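Putative periplasmic protein (Salmonella enterica subsp. enterica serovar Typhimurium, PDB 4J32) is the periplasmic immunity protein Tai4, which binds and inhibits the type VI secretion effector Tae4, a peptidoglycan hydrolase of the papain-like NlpC/P60 cysteine peptidase family. Local coordinates at the interface of chains A and B. Residues are numbered along the deposited sequence; one frame, centred on the assembly and turned at random. Chains: chain A/B, Putative periplasmic protein.

The interface of chains A and B. Residues chain A 3, 20, 23, 35-36, 38-39, 42-43; chain B 27, 75-80, 83.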
loop_
_atom_site.group_PDB
_atom_site.type_symbol
_atom_site.label_atom_id
_atom_site.label_comp_id
_atom_site.label_asym_id
_atom_site.label_seq_id
_atom_site.Cartn_x
_atom_site.Cartn_y
_atom_site.Cartn_z
ATOM N N ALA A 3 6.683 7.811 -13.984
ATOM C CA ALA A 3 7.083 7.314 -12.664
ATOM C C ALA A 3 8.552 6.922 -12.652
ATOM O O ALA A 3 9.230 6.958 -13.691
ATOM C CB ALA A 3 6.220 6.126 -12.249
ATOM N N SER A 20 3.307 -4.200 -3.862
ATOM C CA SER A 20 2.094 -3.900 -4.625
ATOM C C SER A 20 1.211 -5.127 -4.786
ATOM O O SER A 20 -0.015 -5.008 -4.675
ATOM C CB SER A 20 2.387 -3.237 -5.980
ATOM O OG SER A 20 3.443 -3.890 -6.646
ATOM N N LEU A 23 -0.670 -5.721 -1.553
ATOM C CA LEU A 23 -1.771 -4.744 -1.423
ATOM C C LEU A 23 -2.960 -5.155 -2.311
ATOM O O LEU A 23 -4.126 -5.053 -1.895
ATOM C CB LEU A 23 -1.257 -3.334 -1.743
ATOM C CG LEU A 23 -0.217 -2.746 -0.783
ATOM C CD1 LEU A 23 0.379 -1.416 -1.349
ATOM C CD2 LEU A 23 -0.839 -2.531 0.640
ATOM N N ASP A 35 -5.675 -1.234 -9.241
ATOM C CA ASP A 35 -4.582 -0.266 -9.233
ATOM C C ASP A 35 -3.280 -0.907 -8.736
ATOM O O ASP A 35 -2.211 -0.752 -9.352
ATOM C CB ASP A 35 -4.961 0.914 -8.327
ATOM C CG ASP A 35 -3.913 2.019 -8.352
ATOM O OD1 ASP A 35 -4.160 3.042 -9.035
ATOM O OD2 ASP A 35 -2.853 1.832 -7.707
ATOM N N ALA A 36 -3.371 -1.640 -7.629
ATOM C CA ALA A 36 -2.232 -2.366 -7.094
ATOM C C ALA A 36 -1.738 -3.445 -8.078
ATOM O O ALA A 36 -0.533 -3.605 -8.243
ATOM C CB ALA A 36 -2.557 -2.955 -5.704
ATOM N N ALA A 38 -2.090 -3.327 -11.391
ATOM C CA ALA A 38 -1.489 -2.611 -12.535
ATOM C C ALA A 38 -0.081 -2.161 -12.171
ATOM O O ALA A 38 0.864 -2.294 -12.979
ATOM C CB ALA A 38 -2.342 -1.416 -12.923
ATOM N N THR A 39 0.051 -1.626 -10.956
ATOM C CA THR A 39 1.327 -1.173 -10.422
ATOM C C THR A 39 2.316 -2.349 -10.344
ATOM O O THR A 39 3.463 -2.243 -10.801
ATOM C CB THR A 39 1.120 -0.494 -9.034
ATOM O OG1 THR A 39 0.347 0.703 -9.208
ATOM C CG2 THR A 39 2.469 -0.144 -8.367
ATOM N N ALA A 42 3.851 -3.275 -13.683
ATOM C CA ALA A 42 4.909 -2.364 -14.141
ATOM C C ALA A 42 6.275 -2.869 -13.658
ATOM O O ALA A 42 7.263 -2.870 -14.414
ATOM C CB ALA A 42 4.651 -0.938 -13.641
ATOM N N TYR A 43 6.344 -3.307 -12.399
ATOM C CA TYR A 43 7.627 -3.837 -11.881
ATOM C C TYR A 43 8.006 -5.171 -12.531
ATOM O O TYR A 43 9.198 -5.429 -12.755
ATOM C CB TYR A 43 7.605 -3.947 -10.352
ATOM C CG TYR A 43 7.317 -2.600 -9.740
ATOM C CD1 TYR A 43 8.110 -1.493 -10.071
ATOM C CD2 TYR A 43 6.223 -2.418 -8.881
ATOM C CE1 TYR A 43 7.849 -0.213 -9.553
ATOM C CE2 TYR A 43 5.951 -1.141 -8.338
ATOM C CZ TYR A 43 6.769 -0.060 -8.676
ATOM O OH TYR A 43 6.514 1.189 -8.194
ATOM N N TYR B 27 -5.737 6.510 -2.211
ATOM C CA TYR B 27 -6.859 5.621 -2.515
ATOM C C TYR B 27 -8.182 6.304 -2.180
ATOM O O TYR B 27 -8.251 7.039 -1.197
ATOM C CB TYR B 27 -6.722 4.348 -1.685
ATOM C CG TYR B 27 -5.577 3.422 -2.075
ATOM C CD1 TYR B 27 -5.242 3.179 -3.424
ATOM C CD2 TYR B 27 -4.865 2.759 -1.086
ATOM C CE1 TYR B 27 -4.204 2.288 -3.754
ATOM C CE2 TYR B 27 -3.848 1.860 -1.394
ATOM C CZ TYR B 27 -3.507 1.638 -2.724
ATOM O OH TYR B 27 -2.492 0.732 -2.953
ATOM N N SER B 75 -5.073 2.661 -15.702
ATOM C CA SER B 75 -4.830 2.788 -14.264
ATOM C C SER B 75 -4.367 4.203 -13.972
ATOM O O SER B 75 -3.781 4.867 -14.833
ATOM C CB SER B 75 -3.741 1.803 -13.810
ATOM O OG SER B 75 -3.600 1.815 -12.395
ATOM N N ASP B 76 -4.650 4.654 -12.760
ATOM C CA ASP B 76 -4.063 5.884 -12.260
ATOM C C ASP B 76 -2.712 5.635 -11.599
ATOM O O ASP B 76 -2.013 6.590 -11.228
ATOM C CB ASP B 76 -5.027 6.541 -11.278
ATOM C CG ASP B 76 -6.240 7.122 -11.969
ATOM O OD1 ASP B 76 -6.139 7.489 -13.149
ATOM O OD2 ASP B 76 -7.295 7.241 -11.320
ATOM N N PHE B 77 -2.356 4.366 -11.419
ATOM C CA PHE B 77 -1.102 3.998 -10.715
ATOM C C PHE B 77 -0.909 4.699 -9.338
ATOM O O PHE B 77 0.200 5.135 -8.997
ATOM C CB PHE B 77 0.102 4.234 -11.647
ATOM C CG PHE B 77 0.084 3.356 -12.879
ATOM C CD1 PHE B 77 0.482 2.018 -12.799
ATOM C CD2 PHE B 77 -0.320 3.868 -14.114
ATOM C CE1 PHE B 77 0.474 1.203 -13.948
ATOM C CE2 PHE B 77 -0.329 3.050 -15.267
ATOM C CZ PHE B 77 0.066 1.718 -15.169
ATOM N N ASN B 78 -1.992 4.783 -8.548
ATOM C CA ASN B 78 -1.940 5.426 -7.241
ATOM C C ASN B 78 -0.945 4.710 -6.324
ATOM O O ASN B 78 -0.164 5.358 -5.639
ATOM C CB ASN B 78 -3.341 5.462 -6.613
ATOM C CG ASN B 78 -4.238 6.455 -7.304
ATOM O OD1 ASN B 78 -3.796 7.557 -7.624
ATOM N ND2 ASN B 78 -5.488 6.079 -7.551
ATOM N N THR B 79 -0.965 3.379 -6.367
ATOM C CA THR B 79 -0.095 2.564 -5.499
ATOM C C THR B 79 1.360 2.944 -5.811
ATOM O O THR B 79 2.192 3.063 -4.918
ATOM C CB THR B 79 -0.291 1.059 -5.772
ATOM O OG1 THR B 79 -1.674 0.699 -5.635
ATOM C CG2 THR B 79 0.546 0.177 -4.778
ATOM N N MET B 80 1.649 3.126 -7.100
ATOM C CA MET B 80 2.998 3.463 -7.565
ATOM C C MET B 80 3.523 4.795 -7.025
ATOM O O MET B 80 4.749 4.968 -6.807
ATOM C CB MET B 80 3.014 3.504 -9.092
ATOM C CG MET B 80 4.399 3.581 -9.653
ATOM S SD MET B 80 4.404 3.507 -11.466
ATOM C CE MET B 80 4.228 1.733 -11.709
ATOM N N ILE B 83 4.919 4.003 -3.691
ATOM C CA ILE B 83 6.157 3.213 -3.767
ATOM C C ILE B 83 7.327 4.140 -4.175
ATOM O O ILE B 83 8.414 4.073 -3.596
ATOM C CB ILE B 83 6.002 1.972 -4.700
ATOM C CG1 ILE B 83 5.080 0.937 -4.004
ATOM C CG2 ILE B 83 7.387 1.335 -5.001
ATOM C CD1 ILE B 83 4.621 -0.196 -4.842
HETATM O O HOH W 1 -6.260 3.374 -10.637
#
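A:Asp35 caps the start of a helix in the other chain, and this is the polar heart of one patch of the two-fold symmetric interface between the two Tai4 copies of this assembly, which may be a biological dimer; the patch is repeated with the chains exchanged. Its CG lies anti to the backbone N (chi1 -176°), which sends the carboxylate alongside B:Thr79, the two side chains running past each other in opposite directions. Both carboxylate oxygens turn their syn lone pairs to the first turn of helix 78-86: OD1 takes the backbone N-H of B:Asn78 at 2.8 Å, and OD2 takes that of B:Thr79, also at 2.8 Å and fairly straight (163° at H). The anti lone pair of OD2 receives the hydroxyl OG1 of B:Thr79 at 2.6 Å, so this oxygen is gripped twice by one residue. B:Tyr27 OH shares a 2.8 Å hydrogen bond with B:Thr79 OG1, which lies in the plane of the tyrosine ring at its edge, and so helps to fix that hydroxyl. The helix start should stabilise the negative charge of the carboxylate and probably lower its pKa.

Packing is tightest beyond A:Thr39. Its OG1 bonds back to A:Asp35 O, while CG2, anti to the backbone N, lies 3.7 Å from B:Met80 CA. The B:Met80 chain is extended and then bends at chi3 (-80°), bringing CE to a crowded 3.3 Å from A:Ala42 CB, with SD beside A:Ala3. A:Tyr43 meets B:Ile83 tip to tip, its OH 3.3 Å from the CG2 methyl.

The side toward B:Ser75 and B:Asp76 is looser and partly bridged by water: one water sits between A:Asp35 OD1, at 2.7 Å, and the backbone N of B:Asp76. Here B:Ser75 CB covers one face of the B:Phe77 ring, whose CE1 touches the backbone carbonyl of A:Ala38.

In the fold, helix 30-46 of chain A, flanked by helix 10-26, receives the loop and first turns of helix 78-86 from chain B.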